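Local structure of transcription termination factor NusA (Planctomyces limnophilus, 4MTN) at residues A[111-117]-A[151-157]; A[134-140]-A[168-174]; A[174-180]-A[197-202]; A[219-225]-A[246-250]. The protein probably takes part in both transcription termination and antitermination, binding the core RNA polymerase and nascent RNA. All coordinates share one frame; numbering follows the deposited sequence.

Contact 1: residues A[111-117]-A[151-157]; sequences QIVSGTV and ERIRAVV
Gly115 and Ile153 form a hydrogen-bonded antiparallel pair, Gly115 N giving to Ile153 O at 2.9 Å and Ile153 N to Gly115 O at 2.9 Å. Val113 and Ala155 repeat the exchange two residues along, and Val157 N to Gln111 O and Val117 N to Glu151 O bring the backbone bonds to six. This is the pairing of first and fourth strands that closes the OB barrel of the S1 domain. The side with Val113, Ile153 and Ala155 is the tight one. Val113 CG2 meets Val157 CG2 at 3.6 Å, and Ile153, with CG1 trans to its backbone N (chi1 -173°), turns CG2 to Val117 CG2 at 3.8 Å. On the other face the end with Ser114, Thr116 and Arg152 is looser. Arg152, exposed and poorly ordered, curls back so that Gly115 O lies under one face of its guanidinium, while Thr116 CG2 is 4.0 Å from Arg152 CD. Ser114 OG makes a weak bond to Ile153 O. At the opposite end of this face, Ile112 CG1 rests 4.0 Å from Val156 CG1, covered by helix 176-186 through Leu182. Ile153 packs on Val127 of strand 124-128 and Val157 on Val169 and Leu171 of strand 167-172.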
# COMPACT_ATOMS: atom_id res chain seq x y z
N GLN A 111 -5.26 10.02 -1.19
CA GLN A 111 -5.84 11.26 -0.68
C GLN A 111 -7.05 11.01 0.21
O GLN A 111 -7.82 10.08 -0.02
CB GLN A 111 -6.23 12.18 -1.84
CG GLN A 111 -5.05 12.68 -2.64
CD GLN A 111 -4.12 13.55 -1.82
OE1 GLN A 111 -4.57 14.33 -0.98
NE2 GLN A 111 -2.82 13.42 -2.06
N ILE A 112 -7.21 11.85 1.22
CA ILE A 112 -8.32 11.74 2.16
C ILE A 112 -9.65 12.05 1.50
O ILE A 112 -9.80 13.07 0.82
CB ILE A 112 -8.12 12.67 3.38
CG1 ILE A 112 -7.06 12.11 4.32
CG2 ILE A 112 -9.43 12.85 4.13
CD1 ILE A 112 -6.90 12.90 5.60
N VAL A 113 -10.62 11.16 1.70
CA VAL A 113 -11.98 11.38 1.24
C VAL A 113 -12.92 11.15 2.42
O VAL A 113 -12.68 10.27 3.25
CB VAL A 113 -12.34 10.45 0.06
CG1 VAL A 113 -13.81 10.57 -0.30
CG2 VAL A 113 -11.48 10.77 -1.15
N SER A 114 -13.99 11.94 2.51
CA SER A 114 -14.93 11.83 3.62
C SER A 114 -16.30 11.35 3.15
O SER A 114 -16.67 11.53 1.99
CB SER A 114 -15.06 13.17 4.35
OG SER A 114 -16.01 13.08 5.40
N GLY A 115 -17.05 10.75 4.06
CA GLY A 115 -18.38 10.26 3.76
C GLY A 115 -19.13 9.79 4.99
O GLY A 115 -18.68 10.01 6.12
N THR A 116 -20.27 9.15 4.78
CA THR A 116 -21.07 8.63 5.88
C THR A 116 -21.23 7.12 5.78
O THR A 116 -21.42 6.57 4.69
CB THR A 116 -22.47 9.28 5.92
OG1 THR A 116 -23.12 9.11 4.65
CG2 THR A 116 -22.36 10.76 6.23
N VAL A 117 -21.15 6.45 6.92
CA VAL A 117 -21.31 5.00 6.97
C VAL A 117 -22.76 4.60 6.71
O VAL A 117 -23.68 5.14 7.33
CB VAL A 117 -20.86 4.43 8.34
CG1 VAL A 117 -21.14 2.94 8.41
CG2 VAL A 117 -19.39 4.72 8.58
N GLU A 151 -22.88 8.04 10.24
CA GLU A 151 -21.83 8.71 11.00
C GLU A 151 -20.70 9.17 10.09
O GLU A 151 -20.36 8.49 9.12
CB GLU A 151 -21.27 7.80 12.09
CG GLU A 151 -22.23 7.54 13.24
CD GLU A 151 -21.57 6.80 14.39
OE1 GLU A 151 -20.34 6.57 14.33
OE2 GLU A 151 -22.28 6.45 15.36
N ARG A 152 -20.13 10.33 10.40
CA ARG A 152 -19.05 10.89 9.61
C ARG A 152 -17.78 10.05 9.75
O ARG A 152 -17.40 9.66 10.85
CB ARG A 152 -18.77 12.34 10.02
CG ARG A 152 -19.90 13.30 9.70
CD ARG A 152 -20.09 13.45 8.20
NE ARG A 152 -18.93 14.09 7.57
CZ ARG A 152 -18.81 14.28 6.26
NH1 ARG A 152 -19.77 13.89 5.43
NH2 ARG A 152 -17.72 14.87 5.77
N ILE A 153 -17.13 9.79 8.62
CA ILE A 153 -15.90 9.02 8.60
C ILE A 153 -15.04 9.48 7.42
O ILE A 153 -15.57 9.93 6.40
CB ILE A 153 -16.18 7.50 8.49
CG1 ILE A 153 -14.89 6.68 8.63
CG2 ILE A 153 -16.89 7.17 7.18
CD1 ILE A 153 -15.10 5.19 8.48
N ARG A 154 -13.72 9.41 7.58
CA ARG A 154 -12.83 9.75 6.47
C ARG A 154 -11.65 8.79 6.39
O ARG A 154 -11.21 8.22 7.40
CB ARG A 154 -12.33 11.19 6.60
CG ARG A 154 -11.59 11.51 7.88
CD ARG A 154 -11.14 12.96 7.88
NE ARG A 154 -10.41 13.32 9.09
CZ ARG A 154 -9.76 14.46 9.26
NH1 ARG A 154 -9.75 15.37 8.29
NH2 ARG A 154 -9.12 14.71 10.40
N ALA A 155 -11.14 8.60 5.18
CA ALA A 155 -10.02 7.71 4.92
C ALA A 155 -9.38 8.05 3.58
O ALA A 155 -9.81 8.98 2.90
CB ALA A 155 -10.49 6.26 4.93
N VAL A 156 -8.34 7.31 3.22
CA VAL A 156 -7.66 7.54 1.95
C VAL A 156 -8.09 6.51 0.92
O VAL A 156 -8.40 5.37 1.27
CB VAL A 156 -6.12 7.51 2.09
CG1 VAL A 156 -5.65 8.67 2.95
CG2 VAL A 156 -5.66 6.18 2.67
N VAL A 157 -8.13 6.91 -0.34
CA VAL A 157 -8.52 5.99 -1.40
C VAL A 157 -7.36 5.06 -1.71
O VAL A 157 -6.30 5.52 -2.13
CB VAL A 157 -8.95 6.73 -2.68
CG1 VAL A 157 -9.25 5.74 -3.79
CG2 VAL A 157 -10.16 7.61 -2.40

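Contact 2: residues A[134-140]-A[168-174]; sequences AILPRSE and RVVLSRA
The parallel pairing of the third and fifth strands of the OB barrel in the S1 domain joins Ile135 to Val170 and its neighbours. Ile135 N gives to Val169 O at 3.0 Å, and Leu171 N returns a bond to Ile135 O at 3.1 Å. On one face Ile135 CD1 lies 3.8 Å from Val170 CG2 and also covers one side of the Arg168 guanidinium, offset toward its rim; on the other, Ala134 CB sits 3.9 Å from Leu171 CD1. Pro137 crosses Val170 at about a right angle, CD against CG1. Beyond the strands the chain turns and Glu140 faces back. Its side chain folds at chi2 (-47°), which carries OE1 to Ser172 OG at 2.6 Å; the serine hydroxyl is the donor and OE1 takes it on its anti lone pair. Glu140 O is held as well, accepting from Arg173 N at 2.9 Å and, weakly, from Ala174 N. The Arg173 guanidinium turns elsewhere, to a salt bridge with Glu145. Backbone and carboxylate of Glu140 thus both fasten the turn to the end of strand 168-172, and accepting from Ser172 is consistent with an ionised Glu140 carboxylate.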
# COMPACT_ATOMS: atom_id res chain seq x y z
N ALA A 134 -18.53 3.68 -1.46
CA ALA A 134 -17.20 3.12 -1.34
C ALA A 134 -17.17 2.08 -0.22
O ALA A 134 -17.93 2.17 0.73
CB ALA A 134 -16.18 4.21 -1.09
N ILE A 135 -16.28 1.10 -0.35
CA ILE A 135 -16.19 0.06 0.67
C ILE A 135 -14.85 0.08 1.40
O ILE A 135 -13.80 0.33 0.80
CB ILE A 135 -16.41 -1.35 0.06
CG1 ILE A 135 -15.47 -1.60 -1.12
CG2 ILE A 135 -17.86 -1.51 -0.38
CD1 ILE A 135 -14.25 -2.43 -0.77
N LEU A 136 -14.91 -0.16 2.71
CA LEU A 136 -13.71 -0.29 3.52
C LEU A 136 -13.60 -1.72 4.04
O LEU A 136 -14.35 -2.12 4.93
CB LEU A 136 -13.74 0.71 4.68
CG LEU A 136 -12.60 0.67 5.70
CD1 LEU A 136 -11.27 0.99 5.05
CD2 LEU A 136 -12.88 1.64 6.85
N PRO A 137 -12.67 -2.51 3.48
CA PRO A 137 -12.48 -3.91 3.86
C PRO A 137 -11.78 -4.07 5.21
O PRO A 137 -11.18 -3.11 5.70
CB PRO A 137 -11.60 -4.46 2.73
CG PRO A 137 -10.86 -3.28 2.23
CD PRO A 137 -11.79 -2.11 2.36
N ARG A 138 -11.88 -5.26 5.80
CA ARG A 138 -11.25 -5.56 7.08
C ARG A 138 -9.77 -5.22 7.12
O ARG A 138 -9.29 -4.58 8.06
CB ARG A 138 -11.42 -7.05 7.43
CG ARG A 138 -12.68 -7.38 8.20
CD ARG A 138 -12.64 -8.82 8.69
NE ARG A 138 -12.56 -9.77 7.58
CZ ARG A 138 -13.51 -10.65 7.27
NH1 ARG A 138 -14.61 -10.71 8.00
NH2 ARG A 138 -13.34 -11.47 6.25
N SER A 139 -9.04 -5.66 6.09
CA SER A 139 -7.59 -5.50 6.03
C SER A 139 -7.16 -4.03 6.10
O SER A 139 -6.06 -3.72 6.56
CB SER A 139 -7.05 -6.14 4.76
OG SER A 139 -7.73 -5.67 3.61
N GLU A 140 -8.02 -3.14 5.62
CA GLU A 140 -7.71 -1.72 5.57
C GLU A 140 -8.26 -0.94 6.77
O GLU A 140 -8.17 0.29 6.82
CB GLU A 140 -8.22 -1.11 4.27
CG GLU A 140 -7.63 -1.76 3.03
CD GLU A 140 -6.12 -1.91 3.11
OE1 GLU A 140 -5.43 -0.93 3.48
OE2 GLU A 140 -5.61 -3.01 2.81
N ARG A 168 -15.93 0.70 -8.36
CA ARG A 168 -15.49 0.21 -7.06
C ARG A 168 -14.41 1.11 -6.47
O ARG A 168 -13.32 1.23 -7.02
CB ARG A 168 -14.97 -1.23 -7.18
CG ARG A 168 -14.35 -1.78 -5.90
CD ARG A 168 -13.80 -3.18 -6.11
NE ARG A 168 -13.15 -3.71 -4.91
CZ ARG A 168 -13.77 -4.41 -3.98
NH1 ARG A 168 -15.07 -4.69 -4.09
NH2 ARG A 168 -13.10 -4.85 -2.92
N VAL A 169 -14.72 1.74 -5.34
CA VAL A 169 -13.76 2.59 -4.65
C VAL A 169 -13.39 1.98 -3.30
O VAL A 169 -14.22 1.91 -2.39
CB VAL A 169 -14.30 4.01 -4.43
CG1 VAL A 169 -13.24 4.89 -3.79
CG2 VAL A 169 -14.75 4.61 -5.76
N VAL A 170 -12.15 1.54 -3.17
CA VAL A 170 -11.67 0.92 -1.94
C VAL A 170 -10.92 1.93 -1.07
O VAL A 170 -9.99 2.58 -1.54
CB VAL A 170 -10.74 -0.28 -2.24
CG1 VAL A 170 -10.25 -0.91 -0.94
CG2 VAL A 170 -11.46 -1.30 -3.10
N LEU A 171 -11.33 2.05 0.19
CA LEU A 171 -10.66 2.99 1.08
C LEU A 171 -9.72 2.28 2.05
O LEU A 171 -9.71 1.05 2.13
CB LEU A 171 -11.70 3.80 1.86
CG LEU A 171 -12.88 4.33 1.06
CD1 LEU A 171 -13.95 4.88 1.99
CD2 LEU A 171 -12.43 5.40 0.07
N SER A 172 -8.94 3.05 2.80
CA SER A 172 -8.13 2.51 3.89
C SER A 172 -7.95 3.53 5.00
O SER A 172 -7.63 4.69 4.74
CB SER A 172 -6.77 2.06 3.36
OG SER A 172 -5.98 1.49 4.39
N ARG A 173 -8.14 3.12 6.25
CA ARG A 173 -7.67 3.92 7.37
C ARG A 173 -6.36 3.36 7.92
O ARG A 173 -5.72 3.96 8.78
CB ARG A 173 -8.71 4.00 8.48
CG ARG A 173 -10.14 4.17 7.98
CD ARG A 173 -10.86 5.26 8.76
NE ARG A 173 -10.53 5.25 10.18
CZ ARG A 173 -10.62 6.32 10.97
NH1 ARG A 173 -11.02 7.48 10.48
NH2 ARG A 173 -10.31 6.22 12.26
N ALA A 174 -5.96 2.20 7.40
CA ALA A 174 -4.77 1.50 7.88
C ALA A 174 -3.52 1.81 7.07
O ALA A 174 -2.41 1.43 7.46
CB ALA A 174 -5.03 -0.00 7.90

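Contact 3: residues A[174-180]-A[197-202]; sequences AHPDFVR and IRSLAR
Arg202 sets CG anti to its backbone N (chi1 -178°) and stays extended from there to NE, under Val179, and the bend of Arg180 at chi3 (-72°) brings its guanidinium against Ile197. The contact lays the start of helix 176-186 across strand 197-202, consistent with the opening helix and strand of a type II KH fold. Val179 CG2 sits over one face of the Arg202 guanidinium, 3.5 Å from NE. In the plane of that group NH1 gives to His175 O at 2.8 Å, approaching from above the carbonyl plane, while Phe178 N reaches the same oxygen from the opposite face. Arg202 NH1 also bonds Arg173 O, and NH2 forms a salt bridge with Glu243, so this buried charge has partners in several directions. At the other end Arg180 NH1 donates to Ile197 O at 3.0 Å, with Ile197 CG2 covering one face of the guanidinium. Between the two arginines Leu200 CD2 packs 4.0 Å from Val179 CB and 4.1 Å from Pro176 CB. His175 is the N-cap of the helix: Asp177 N gives to His175 ND1 at 3.0 Å, close to the imidazole plane and nearly straight (165° at the hydrogen).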
# COMPACT_ATOMS: atom_id res chain seq x y z
N ALA A 174 -5.96 2.20 7.40
CA ALA A 174 -4.77 1.50 7.88
C ALA A 174 -3.52 1.81 7.07
O ALA A 174 -2.41 1.43 7.46
CB ALA A 174 -5.03 -0.00 7.90
N HIS A 175 -3.69 2.49 5.94
CA HIS A 175 -2.57 2.77 5.05
C HIS A 175 -1.70 3.88 5.62
O HIS A 175 -2.21 4.82 6.22
CB HIS A 175 -3.08 3.14 3.66
CG HIS A 175 -2.05 2.99 2.58
ND1 HIS A 175 -1.11 3.96 2.30
CD2 HIS A 175 -1.82 1.98 1.70
CE1 HIS A 175 -0.34 3.55 1.31
NE2 HIS A 175 -0.75 2.36 0.93
N PRO A 176 -0.37 3.78 5.43
CA PRO A 176 0.56 4.82 5.84
C PRO A 176 0.18 6.20 5.30
O PRO A 176 0.35 7.20 6.01
CB PRO A 176 1.89 4.36 5.25
CG PRO A 176 1.77 2.88 5.21
CD PRO A 176 0.33 2.58 4.92
N ASP A 177 -0.34 6.25 4.08
CA ASP A 177 -0.73 7.51 3.47
C ASP A 177 -1.77 8.27 4.28
O ASP A 177 -1.85 9.49 4.21
CB ASP A 177 -1.26 7.28 2.05
CG ASP A 177 -0.16 6.95 1.06
OD1 ASP A 177 1.03 7.16 1.40
OD2 ASP A 177 -0.48 6.49 -0.05
N PHE A 178 -2.57 7.54 5.06
CA PHE A 178 -3.58 8.18 5.90
C PHE A 178 -2.93 9.07 6.96
O PHE A 178 -3.37 10.19 7.21
CB PHE A 178 -4.47 7.14 6.58
CG PHE A 178 -5.70 7.72 7.23
CD1 PHE A 178 -6.28 8.87 6.74
CD2 PHE A 178 -6.25 7.12 8.35
CE1 PHE A 178 -7.41 9.41 7.34
CE2 PHE A 178 -7.38 7.65 8.96
CZ PHE A 178 -7.95 8.80 8.45
N VAL A 179 -1.86 8.56 7.57
CA VAL A 179 -1.11 9.32 8.57
C VAL A 179 -0.44 10.52 7.92
O VAL A 179 -0.45 11.62 8.47
CB VAL A 179 -0.05 8.44 9.26
CG1 VAL A 179 0.80 9.28 10.20
CG2 VAL A 179 -0.71 7.30 10.00
N ARG A 180 0.14 10.29 6.74
CA ARG A 180 0.85 11.34 6.01
C ARG A 180 -0.08 12.51 5.69
O ARG A 180 0.31 13.67 5.82
CB ARG A 180 1.44 10.76 4.72
CG ARG A 180 2.25 11.76 3.90
CD ARG A 180 2.74 11.14 2.61
NE ARG A 180 3.81 10.17 2.82
CZ ARG A 180 5.11 10.45 2.74
NH1 ARG A 180 5.50 11.69 2.44
NH2 ARG A 180 6.01 9.51 2.95
N ILE A 197 7.96 15.29 4.71
CA ILE A 197 7.94 13.93 5.25
C ILE A 197 8.66 12.99 4.30
O ILE A 197 8.17 12.71 3.21
CB ILE A 197 6.51 13.43 5.48
CG1 ILE A 197 5.75 14.38 6.41
CG2 ILE A 197 6.52 12.02 6.05
CD1 ILE A 197 4.28 14.07 6.54
N ARG A 198 9.84 12.53 4.71
CA ARG A 198 10.68 11.70 3.85
C ARG A 198 10.29 10.22 3.86
O ARG A 198 10.25 9.58 2.81
CB ARG A 198 12.14 11.85 4.27
CG ARG A 198 12.63 13.29 4.25
CD ARG A 198 12.53 13.89 2.86
NE ARG A 198 13.42 13.22 1.92
CZ ARG A 198 14.71 13.52 1.78
NH1 ARG A 198 15.25 14.49 2.51
NH2 ARG A 198 15.45 12.86 0.90
N SER A 199 10.01 9.69 5.04
CA SER A 199 9.75 8.26 5.18
C SER A 199 8.72 7.97 6.27
O SER A 199 8.64 8.70 7.26
CB SER A 199 11.05 7.51 5.47
OG SER A 199 10.82 6.11 5.56
N LEU A 200 7.95 6.90 6.09
CA LEU A 200 6.90 6.56 7.03
C LEU A 200 6.79 5.05 7.23
O LEU A 200 6.85 4.28 6.27
CB LEU A 200 5.56 7.12 6.55
CG LEU A 200 4.62 7.63 7.64
CD1 LEU A 200 5.10 8.99 8.11
CD2 LEU A 200 3.21 7.72 7.13
N ALA A 201 6.64 4.64 8.48
CA ALA A 201 6.47 3.23 8.82
C ALA A 201 5.33 3.07 9.83
O ALA A 201 5.38 3.64 10.92
CB ALA A 201 7.75 2.66 9.38
N ARG A 202 4.31 2.30 9.47
CA ARG A 202 3.10 2.24 10.29
C ARG A 202 2.63 0.84 10.64
O ARG A 202 2.61 -0.07 9.81
CB ARG A 202 1.96 2.98 9.58
CG ARG A 202 0.68 3.01 10.39
CD ARG A 202 -0.45 3.71 9.66
NE ARG A 202 -1.56 4.00 10.56
CZ ARG A 202 -2.77 4.38 10.16
NH1 ARG A 202 -3.04 4.51 8.87
NH2 ARG A 202 -3.72 4.62 11.06

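Contact 4: residues A[219-225]-A[246-250]; sequences IDPVGAC and EVVRW
Arg249 and Asp220 set their flat groups nearly parallel, the guanidinium and carboxylate planes 17° apart, and the salt bridge runs from Asp220 OD1 to Arg249 NH2 at 2.8 Å. Both belong to the KH domain: Asp220 precedes helix 221-226, and Arg249 ends strand 244-249, which runs almost antiparallel to the helix. In KH domains the turn after such a helix is the RNA-binding GXXG loop, so the contact fastens the helix leading into it to the sheet. Arg249 leaves the strand with CG anti to the backbone N (chi1 -171°) and bends at chi3, which swings the guanidinium over Pro221. The Arg249 and Pro221 side chains cross at about a right angle, and one face of the guanidinium lies over Pro221 CD, which is 3.4 Å from Arg249 NH1; farther back, Arg249 CG lies 3.9 Å from Pro221 CG. Val222 straddles the strand backbone: CG1 points to Val247 O at 3.5 Å, while CG2 rests on Val248 C and lies 3.8 Å from Arg249 CB. Cys225 CB meets Val247 CG1 at 4.2 Å, one turn down the helix. Val212 of the neighbouring strand 207-214 touches both Pro221 and Val247. Asp220 is also the N-cap, and its oxygens divide the work: OD1 accepts weakly from Val222 N, and OD2 accepts from Gly223 N in another weak bond at 3.0 Å.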
# COMPACT_ATOMS: atom_id res chain seq x y z
N ILE A 219 17.32 24.91 10.53
CA ILE A 219 16.00 24.63 11.08
C ILE A 219 15.90 23.17 11.53
O ILE A 219 16.26 22.26 10.79
CB ILE A 219 14.90 24.92 10.04
CG1 ILE A 219 14.79 26.42 9.78
CG2 ILE A 219 13.55 24.37 10.51
CD1 ILE A 219 13.65 26.81 8.87
N ASP A 220 15.40 22.97 12.75
CA ASP A 220 15.19 21.63 13.28
C ASP A 220 13.82 21.12 12.86
O ASP A 220 12.80 21.60 13.34
CB ASP A 220 15.33 21.64 14.81
CG ASP A 220 14.90 20.33 15.44
OD1 ASP A 220 15.13 19.26 14.84
OD2 ASP A 220 14.34 20.38 16.56
N PRO A 221 13.80 20.12 11.97
CA PRO A 221 12.56 19.61 11.37
C PRO A 221 11.65 18.91 12.38
O PRO A 221 10.43 19.04 12.30
CB PRO A 221 13.05 18.63 10.31
CG PRO A 221 14.39 18.19 10.79
CD PRO A 221 14.98 19.38 11.49
N VAL A 222 12.24 18.19 13.33
CA VAL A 222 11.46 17.50 14.35
C VAL A 222 10.79 18.51 15.27
O VAL A 222 9.59 18.43 15.52
CB VAL A 222 12.34 16.55 15.19
CG1 VAL A 222 11.50 15.86 16.25
CG2 VAL A 222 13.01 15.52 14.29
N GLY A 223 11.58 19.46 15.77
CA GLY A 223 11.08 20.48 16.66
C GLY A 223 9.97 21.32 16.06
O GLY A 223 9.10 21.82 16.78
N ALA A 224 9.99 21.47 14.74
CA ALA A 224 8.95 22.20 14.03
C ALA A 224 7.64 21.43 14.06
O ALA A 224 6.56 22.02 14.17
CB ALA A 224 9.38 22.47 12.60
N CYS A 225 7.72 20.11 13.95
CA CYS A 225 6.54 19.26 14.01
C CYS A 225 6.00 19.17 15.43
O CYS A 225 4.78 19.16 15.64
CB CYS A 225 6.86 17.85 13.49
SG CYS A 225 7.33 17.79 11.75
N GLU A 246 5.77 8.64 16.48
CA GLU A 246 7.14 9.09 16.75
C GLU A 246 7.70 9.85 15.56
O GLU A 246 7.83 9.30 14.47
CB GLU A 246 8.05 7.91 17.09
CG GLU A 246 7.52 6.99 18.17
CD GLU A 246 8.38 5.75 18.34
OE1 GLU A 246 9.46 5.69 17.72
OE2 GLU A 246 7.98 4.84 19.10
N VAL A 247 8.05 11.12 15.77
CA VAL A 247 8.65 11.92 14.71
C VAL A 247 10.16 12.03 14.93
O VAL A 247 10.61 12.54 15.95
CB VAL A 247 8.05 13.33 14.64
CG1 VAL A 247 8.71 14.13 13.53
CG2 VAL A 247 6.55 13.25 14.42
N VAL A 248 10.93 11.54 13.96
CA VAL A 248 12.38 11.61 14.05
C VAL A 248 12.97 12.37 12.87
O VAL A 248 12.25 12.79 11.96
CB VAL A 248 13.00 10.20 14.11
CG1 VAL A 248 12.56 9.48 15.37
CG2 VAL A 248 12.62 9.40 12.87
N ARG A 249 14.29 12.55 12.89
CA ARG A 249 14.96 13.34 11.86
C ARG A 249 15.48 12.45 10.74
O ARG A 249 16.15 11.45 10.98
CB ARG A 249 16.11 14.14 12.48
CG ARG A 249 16.73 15.16 11.53
CD ARG A 249 18.04 15.70 12.08
NE ARG A 249 17.86 16.42 13.34
CZ ARG A 249 17.89 17.75 13.45
NH1 ARG A 249 18.11 18.50 12.39
NH2 ARG A 249 17.71 18.32 14.64
N TRP A 250 15.15 12.83 9.50
CA TRP A 250 15.64 12.10 8.34
C TRP A 250 17.08 12.50 8.02
O TRP A 250 17.47 13.66 8.17
CB TRP A 250 14.75 12.36 7.12
CG TRP A 250 15.35 11.87 5.84
CD1 TRP A 250 16.08 12.59 4.94
CD2 TRP A 250 15.27 10.54 5.30
NE1 TRP A 250 16.46 11.80 3.89
CE2 TRP A 250 15.97 10.53 4.09
CE3 TRP A 250 14.66 9.36 5.74
CZ2 TRP A 250 16.09 9.39 3.30
CZ3 TRP A 250 14.78 8.22 4.95
CH2 TRP A 250 15.49 8.25 3.75

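Contacts 1 and 2 hold one barrel: strands 152-162 and 167-172 are neighbours, joined by a probable hydrogen bond from Ser172 N to Val156 O, and along the chain the segments of the two contacts alternate. Both combine backbone bonds with buried aliphatic side chains, one antiparallel, the other parallel; contact 2 adds a carboxylate-hydroxyl bond at its turn. Contact 3 shares Ala174 with contact 2 and carries the chain from the S1 barrel to the KH sheet; there arginines bonded to carbonyls, Arg202 buried, replace strand pairing. Contact 4, farthest from the chain centre, lies on that same sheet, with exposed Arg249 at its rim; Trp250 packs against Arg198 and Ser199 of contact 3. All four are only partly buried.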